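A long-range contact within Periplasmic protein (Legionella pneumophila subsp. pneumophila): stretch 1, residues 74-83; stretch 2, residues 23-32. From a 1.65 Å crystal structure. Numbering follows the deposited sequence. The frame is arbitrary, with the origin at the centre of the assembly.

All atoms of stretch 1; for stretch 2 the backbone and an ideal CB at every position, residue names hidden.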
ATOM      1  N   SER A  74       5.271  -8.213  -2.835  1.00 17.20           N
ATOM      2  CA  SER A  74       4.755  -8.376  -1.472  1.00 15.75           C
ATOM      3  C   SER A  74       5.453  -7.382  -0.573  1.00 18.46           C
ATOM      4  O   SER A  74       6.521  -6.888  -0.930  1.00 18.45           O
ATOM      5  CB  SER A  74       5.026  -9.798  -0.966  1.00 18.80           C
ATOM      6  OG  SER A  74       6.400 -10.001  -0.722  1.00 23.21           O
ATOM      7  N   PRO A  75       4.857  -7.084   0.595  1.00 17.18           N
ATOM      8  CA  PRO A  75       5.489  -6.192   1.576  1.00 18.22           C
ATOM      9  C   PRO A  75       6.932  -6.588   1.901  1.00 16.70           C
ATOM     10  O   PRO A  75       7.803  -5.725   1.946  1.00 15.43           O
ATOM     11  CB  PRO A  75       4.598  -6.359   2.808  1.00 17.12           C
ATOM     12  CG  PRO A  75       3.225  -6.603   2.211  1.00 16.82           C
ATOM     13  CD  PRO A  75       3.471  -7.424   0.977  1.00 14.90           C
ATOM     14  N   VAL A  76       7.195  -7.876   2.104  1.00 16.48           N
ATOM     15  CA  VAL A  76       8.560  -8.303   2.392  1.00 17.31           C
ATOM     16  C   VAL A  76       9.519  -7.978   1.236  1.00 15.42           C
ATOM     17  O   VAL A  76      10.648  -7.536   1.458  1.00 15.93           O
ATOM     18  CB  VAL A  76       8.618  -9.794   2.771  1.00 19.21           C
ATOM     19  CG1 VAL A  76      10.062 -10.278   2.841  1.00 21.66           C
ATOM     20  CG2 VAL A  76       7.910 -10.021   4.111  1.00 23.28           C
ATOM     21  N   GLU A  77       9.067  -8.180   0.005  1.00 16.76           N
ATOM     22  CA  GLU A  77       9.898  -7.882  -1.158  1.00 14.59           C
ATOM     23  C   GLU A  77      10.189  -6.383  -1.265  1.00 17.19           C
ATOM     24  O   GLU A  77      11.297  -5.981  -1.634  1.00 18.89           O
ATOM     25  CB  GLU A  77       9.237  -8.394  -2.441  1.00 18.73           C
ATOM     26  CG  GLU A  77       9.233  -9.910  -2.569  1.00 21.69           C
ATOM     27  CD  GLU A  77       8.433 -10.379  -3.770  1.00 23.21           C
ATOM     28  OE1 GLU A  77       7.225 -10.070  -3.831  1.00 22.96           O
ATOM     29  OE2 GLU A  77       9.017 -11.024  -4.664  1.00 25.05           O
ATOM     30  N   PHE A  78       9.191  -5.570  -0.950  1.00 15.03           N
ATOM     31  CA  PHE A  78       9.350  -4.118  -0.919  1.00 12.88           C
ATOM     32  C   PHE A  78      10.449  -3.747   0.083  1.00 16.23           C
ATOM     33  O   PHE A  78      11.340  -2.955  -0.216  1.00 13.47           O
ATOM     34  CB  PHE A  78       8.023  -3.472  -0.515  1.00 12.48           C
ATOM     35  CG  PHE A  78       8.015  -1.961  -0.590  1.00 14.31           C
ATOM     36  CD1 PHE A  78       8.437  -1.195   0.485  1.00 13.98           C
ATOM     37  CD2 PHE A  78       7.532  -1.312  -1.718  1.00 17.33           C
ATOM     38  CE1 PHE A  78       8.406   0.195   0.435  1.00 14.98           C
ATOM     39  CE2 PHE A  78       7.498   0.079  -1.777  1.00 19.64           C
ATOM     40  CZ  PHE A  78       7.939   0.831  -0.699  1.00 16.15           C
ATOM     41  N   ILE A  79      10.384  -4.318   1.280  1.00 12.94           N
ATOM     42  CA  ILE A  79      11.393  -4.027   2.305  1.00 13.04           C
ATOM     43  C   ILE A  79      12.802  -4.480   1.901  1.00 15.32           C
ATOM     44  O   ILE A  79      13.777  -3.731   2.060  1.00 18.22           O
ATOM     45  CB  ILE A  79      11.014  -4.651   3.663  1.00 16.62           C
ATOM     46  CG1 ILE A  79       9.704  -4.056   4.186  1.00 15.57           C
ATOM     47  CG2 ILE A  79      12.125  -4.448   4.683  1.00 16.09           C
ATOM     48  CD1 ILE A  79       9.801  -2.589   4.619  1.00 18.64           C
ATOM     49  N   VAL A  80      12.915  -5.699   1.378  1.00 14.80           N
ATOM     50  CA  VAL A  80      14.204  -6.209   0.917  1.00 16.76           C
ATOM     51  C   VAL A  80      14.800  -5.319  -0.172  1.00 15.64           C
ATOM     52  O   VAL A  80      15.990  -4.989  -0.134  1.00 19.09           O
ATOM     53  CB  VAL A  80      14.096  -7.670   0.426  1.00 19.50           C
ATOM     54  CG1 VAL A  80      15.368  -8.101  -0.286  1.00 19.25           C
ATOM     55  CG2 VAL A  80      13.810  -8.598   1.599  1.00 21.61           C
ATOM     56  N   ASP A  81      13.970  -4.898  -1.117  1.00 16.37           N
ATOM     57  CA  ASP A  81      14.445  -4.099  -2.247  1.00 16.88           C
ATOM     58  C   ASP A  81      14.685  -2.638  -1.882  1.00 19.23           C
ATOM     59  O   ASP A  81      15.389  -1.924  -2.603  1.00 23.64           O
ATOM     60  CB  ASP A  81      13.442  -4.154  -3.400  1.00 15.95           C
ATOM     61  CG  ASP A  81      13.364  -5.525  -4.043  1.00 21.87           C
ATOM     62  OD1 ASP A  81      14.184  -6.395  -3.685  1.00 22.41           O
ATOM     63  OD2 ASP A  81      12.496  -5.719  -4.921  1.00 24.61           O
ATOM     64  N   GLY A  82      14.090  -2.200  -0.776  1.00 15.03           N
ATOM     65  CA  GLY A  82      14.192  -0.816  -0.352  1.00 16.17           C
ATOM     66  C   GLY A  82      13.250   0.105  -1.102  1.00 17.82           C
ATOM     67  O   GLY A  82      13.442   1.331  -1.117  1.00 15.02           O
ATOM     68  N   GLY A  83      12.216  -0.473  -1.710  1.00 15.69           N
ATOM     69  CA  GLY A  83      11.227   0.322  -2.416  1.00 16.28           C
ATOM     70  C   GLY A  83      10.569  -0.450  -3.544  1.00 18.19           C
ATOM     71  O   GLY A  83      10.626  -1.672  -3.573  1.00 16.53           O
ATOM     72  N   UNK A  23      21.524  -2.302   6.423  1.00 20.21           N
ATOM     73  CA  UNK A  23      20.354  -1.435   6.341  1.00 20.59           C
ATOM     74  C   UNK A  23      19.066  -2.215   6.122  1.00 20.45           C
ATOM     75  O   UNK A  23      17.991  -1.764   6.528  1.00 20.51           O
ATOM     76  CB  UNK A  23      20.537  -0.417   5.213  1.00 20.59           C
ATOM     77  N   UNK A  24      19.169  -3.379   5.487  1.00 18.54           N
ATOM     78  CA  UNK A  24      17.976  -4.190   5.246  1.00 17.25           C
ATOM     79  C   UNK A  24      17.411  -4.670   6.577  1.00 17.87           C
ATOM     80  O   UNK A  24      16.206  -4.586   6.803  1.00 17.52           O
ATOM     81  CB  UNK A  24      18.295  -5.378   4.336  1.00 17.25           C
ATOM     82  N   UNK A  25      18.286  -5.154   7.455  1.00 17.55           N
ATOM     83  CA  UNK A  25      17.865  -5.554   8.795  1.00 19.23           C
ATOM     84  C   UNK A  25      17.207  -4.381   9.505  1.00 21.07           C
ATOM     85  O   UNK A  25      16.145  -4.531  10.108  1.00 19.04           O
ATOM     86  CB  UNK A  25      19.054  -6.072   9.607  1.00 19.23           C
ATOM     87  N   UNK A  26      17.836  -3.208   9.415  1.00 18.24           N
ATOM     88  CA  UNK A  26      17.294  -1.997  10.025  1.00 18.64           C
ATOM     89  C   UNK A  26      15.917  -1.627   9.488  1.00 17.44           C
ATOM     90  O   UNK A  26      15.094  -1.105  10.231  1.00 16.58           O
ATOM     91  CB  UNK A  26      18.258  -0.830   9.803  1.00 18.64           C
ATOM     92  N   UNK A  27      15.670  -1.865   8.203  1.00 16.30           N
ATOM     93  CA  UNK A  27      14.368  -1.548   7.626  1.00 15.10           C
ATOM     94  C   UNK A  27      13.272  -2.452   8.190  1.00 15.55           C
ATOM     95  O   UNK A  27      12.165  -1.990   8.470  1.00 14.65           O
ATOM     96  CB  UNK A  27      14.421  -1.676   6.102  1.00 15.10           C
ATOM     97  N   UNK A  28      13.574  -3.739   8.336  1.00 14.02           N
ATOM     98  CA  UNK A  28      12.612  -4.665   8.934  1.00 16.21           C
ATOM     99  C   UNK A  28      12.288  -4.255  10.368  1.00 16.06           C
ATOM    100  O   UNK A  28      11.120  -4.176  10.757  1.00 15.08           O
ATOM    101  CB  UNK A  28      13.154  -6.095   8.903  1.00 16.21           C
ATOM    102  N   UNK A  29      13.320  -3.970  11.149  1.00 15.99           N
ATOM    103  CA  UNK A  29      13.114  -3.568  12.540  1.00 16.79           C
ATOM    104  C   UNK A  29      12.288  -2.292  12.634  1.00 16.63           C
ATOM    105  O   UNK A  29      11.407  -2.166  13.493  1.00 15.25           O
ATOM    106  CB  UNK A  29      14.460  -3.371  13.241  1.00 16.79           C
ATOM    107  N   UNK A  30      12.555  -1.354  11.730  1.00 14.96           N
ATOM    108  CA  UNK A  30      11.820  -0.095  11.698  1.00 15.45           C
ATOM    109  C   UNK A  30      10.348  -0.290  11.347  1.00 15.16           C
ATOM    110  O   UNK A  30       9.477   0.382  11.903  1.00 16.59           O
ATOM    111  CB  UNK A  30      12.468   0.860  10.694  1.00 15.45           C
ATOM    112  N   UNK A  31      10.082  -1.209  10.423  1.00 12.19           N
ATOM    113  CA  UNK A  31       8.722  -1.555  10.014  1.00 11.17           C
ATOM    114  C   UNK A  31       7.965  -2.162  11.200  1.00 13.16           C
ATOM    115  O   UNK A  31       6.815  -1.795  11.472  1.00 16.38           O
ATOM    116  CB  UNK A  31       8.742  -2.527   8.832  1.00 11.17           C
ATOM    117  N   UNK A  32       8.609  -3.094  11.891  1.00 13.98           N
ATOM    118  CA  UNK A  32       8.011  -3.710  13.067  1.00 15.57           C
ATOM    119  C   UNK A  32       7.752  -2.688  14.161  1.00 16.37           C
ATOM    120  O   UNK A  32       6.690  -2.702  14.789  1.00 17.87           O
ATOM    121  CB  UNK A  32       8.913  -4.826  13.597  1.00 15.57           C
TER

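Stretch 2 is helical throughout, and its axis passes 9.2 Å from that of helix 75-81 at 136°, closer to antiparallel than to parallel. Stretch 1 offers it an apolar flank, P75, V76, I79 and V80, and, where its helix ends, carbonyl oxygens.

Position 23 has nothing of stretch 1 within reach of its CB, so the contact sets no demand; it is D23.

At 24 the CB points sideways, 5.0 Å from V80 O. A small residue fits, and one with a hydroxyl could also serve the polar helix end. The residue is T24: its CG2 lies 4.2 Å from V80 CA, while OG1 hydrogen-bonds a water (2.7 Å) that donates to V80 O (2.7 Å).

Position 25 points away and 26 lies out of reach; long polar side chains are as acceptable as any. They are R25 and K26.

Position 27 points toward stretch 1, its CB 3.9 Å from I79 CG2. Beyond lie the I79 and V80 carbonyls, near the helix end, and G82, with positive phi and no side chain. An aliphatic residue could pack on I79, but a long donor, lysine or arginine, could also reach the oxygens. R27 does both: its CB touches I79 CG2, NE and NH2 both donate to I79 O (2.9 and 3.0 Å), and NH2 adds a weak bond to V80 O (3.1 Å). The oxygens sit at the guanidinium edge, where its N-H groups point, while G82 CA lies over one face, 3.7 Å from R27 NE. A CB on G82 would come 3.6 Å from R27 CZ.

Position 28 points sideways, its CB 4.6 Å from I79 CG2, with V76 and V80 farther along. Leucine could cover I79, but a longer apolar side chain, methionine or an aromatic, could also reach toward V76 and V80. F28 brings its ring nearer than its CB direction suggests. I79 CG2 sits over the face, 3.5 Å from the centroid of the F28 ring, in a CH-pi contact, and V76 CG1 and V80 CG2 meet the edge at 3.9 and 3.8 Å from F28 CZ.

Positions 29 and 30 are beyond reach of stretch 1 and accept many residues; they are T29 and A30.

Position 31 points toward stretch 1, its CB 4.3 Å from I79 CD1, and P75 lies farther off. Leucine or methionine could cover I79; a broad aromatic could extend to the proline. W31 spans both: CE3 is 3.6 Å from I79 CG1, and CH2 is 3.6 Å from P75 CB.

Position 32 makes no contact; it is G32.

Stretch 2, residues 23-32: DTRKRFTAWG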
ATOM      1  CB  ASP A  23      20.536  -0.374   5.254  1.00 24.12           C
ATOM      2  CG  ASP A  23      21.556   0.683   5.641  1.00 38.55           C
ATOM      3  OD1 ASP A  23      21.849   0.813   6.851  1.00 41.54           O
ATOM      4  OD2 ASP A  23      22.057   1.389   4.739  1.00 46.46           O
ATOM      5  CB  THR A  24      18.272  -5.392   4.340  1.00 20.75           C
ATOM      6  OG1 THR A  24      18.828  -4.923   3.105  1.00 21.73           O
ATOM      7  CG2 THR A  24      16.986  -6.171   4.051  1.00 18.51           C
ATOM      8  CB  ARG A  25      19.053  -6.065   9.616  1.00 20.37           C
ATOM      9  CG  ARG A  25      18.721  -6.300  11.091  1.00 24.30           C
ATOM     10  CD  ARG A  25      19.906  -6.901  11.846  1.00 29.61           C
ATOM     11  NE  ARG A  25      20.235  -8.244  11.364  1.00 37.17           N
ATOM     12  CZ  ARG A  25      21.211  -9.005  11.856  1.00 42.38           C
ATOM     13  NH1 ARG A  25      21.967  -8.560  12.850  1.00 40.14           N
ATOM     14  NH2 ARG A  25      21.434 -10.214  11.348  1.00 45.99           N
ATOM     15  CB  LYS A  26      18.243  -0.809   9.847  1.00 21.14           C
ATOM     16  CG  LYS A  26      19.507  -0.890  10.684  1.00 25.22           C
ATOM     17  CD  LYS A  26      20.310   0.390  10.562  1.00 31.42           C
ATOM     18  CE  LYS A  26      21.403   0.448  11.606  1.00 38.06           C
ATOM     19  NZ  LYS A  26      22.062  -0.870  11.773  1.00 48.40           N
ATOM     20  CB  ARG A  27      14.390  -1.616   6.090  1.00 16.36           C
ATOM     21  CG  ARG A  27      15.143  -0.460   5.440  1.00 17.57           C
ATOM     22  CD  ARG A  27      14.860  -0.327   3.933  1.00 20.81           C
ATOM     23  NE  ARG A  27      15.232  -1.503   3.137  1.00 18.18           N
ATOM     24  CZ  ARG A  27      16.453  -1.769   2.684  1.00 21.35           C
ATOM     25  NH1 ARG A  27      17.474  -0.960   2.958  1.00 19.32           N
ATOM     26  NH2 ARG A  27      16.659  -2.863   1.959  1.00 21.16           N
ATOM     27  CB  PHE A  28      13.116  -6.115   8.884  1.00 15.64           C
ATOM     28  CG  PHE A  28      12.864  -6.797   7.564  1.00 16.78           C
ATOM     29  CD1 PHE A  28      11.575  -7.162   7.193  1.00 18.10           C
ATOM     30  CD2 PHE A  28      13.908  -7.068   6.695  1.00 19.20           C
ATOM     31  CE1 PHE A  28      11.336  -7.792   5.977  1.00 20.25           C
ATOM     32  CE2 PHE A  28      13.677  -7.694   5.481  1.00 15.47           C
ATOM     33  CZ  PHE A  28      12.395  -8.058   5.119  1.00 18.53           C
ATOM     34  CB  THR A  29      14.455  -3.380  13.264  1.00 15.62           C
ATOM     35  OG1 THR A  29      15.133  -4.644  13.323  1.00 20.92           O
ATOM     36  CG2 THR A  29      14.237  -2.857  14.679  1.00 20.99           C
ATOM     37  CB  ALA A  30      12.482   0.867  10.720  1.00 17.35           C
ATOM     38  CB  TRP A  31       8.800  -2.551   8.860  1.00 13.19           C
ATOM     39  CG  TRP A  31       7.505  -2.953   8.246  1.00 13.05           C
ATOM     40  CD1 TRP A  31       6.324  -2.263   8.253  1.00 12.87           C
ATOM     41  CD2 TRP A  31       7.270  -4.154   7.509  1.00 13.36           C
ATOM     42  NE1 TRP A  31       5.358  -2.980   7.566  1.00 13.33           N
ATOM     43  CE2 TRP A  31       5.918  -4.137   7.104  1.00 14.67           C
ATOM     44  CE3 TRP A  31       8.072  -5.246   7.160  1.00 16.13           C
ATOM     45  CZ2 TRP A  31       5.357  -5.176   6.360  1.00 17.42           C
ATOM     46  CZ3 TRP A  31       7.506  -6.274   6.422  1.00 16.13           C
ATOM     47  CH2 TRP A  31       6.168  -6.231   6.032  1.00 16.96           C
TER
HETATM   48  O   HOH W   1      18.326  -6.133   0.715  1.00 27.22           O
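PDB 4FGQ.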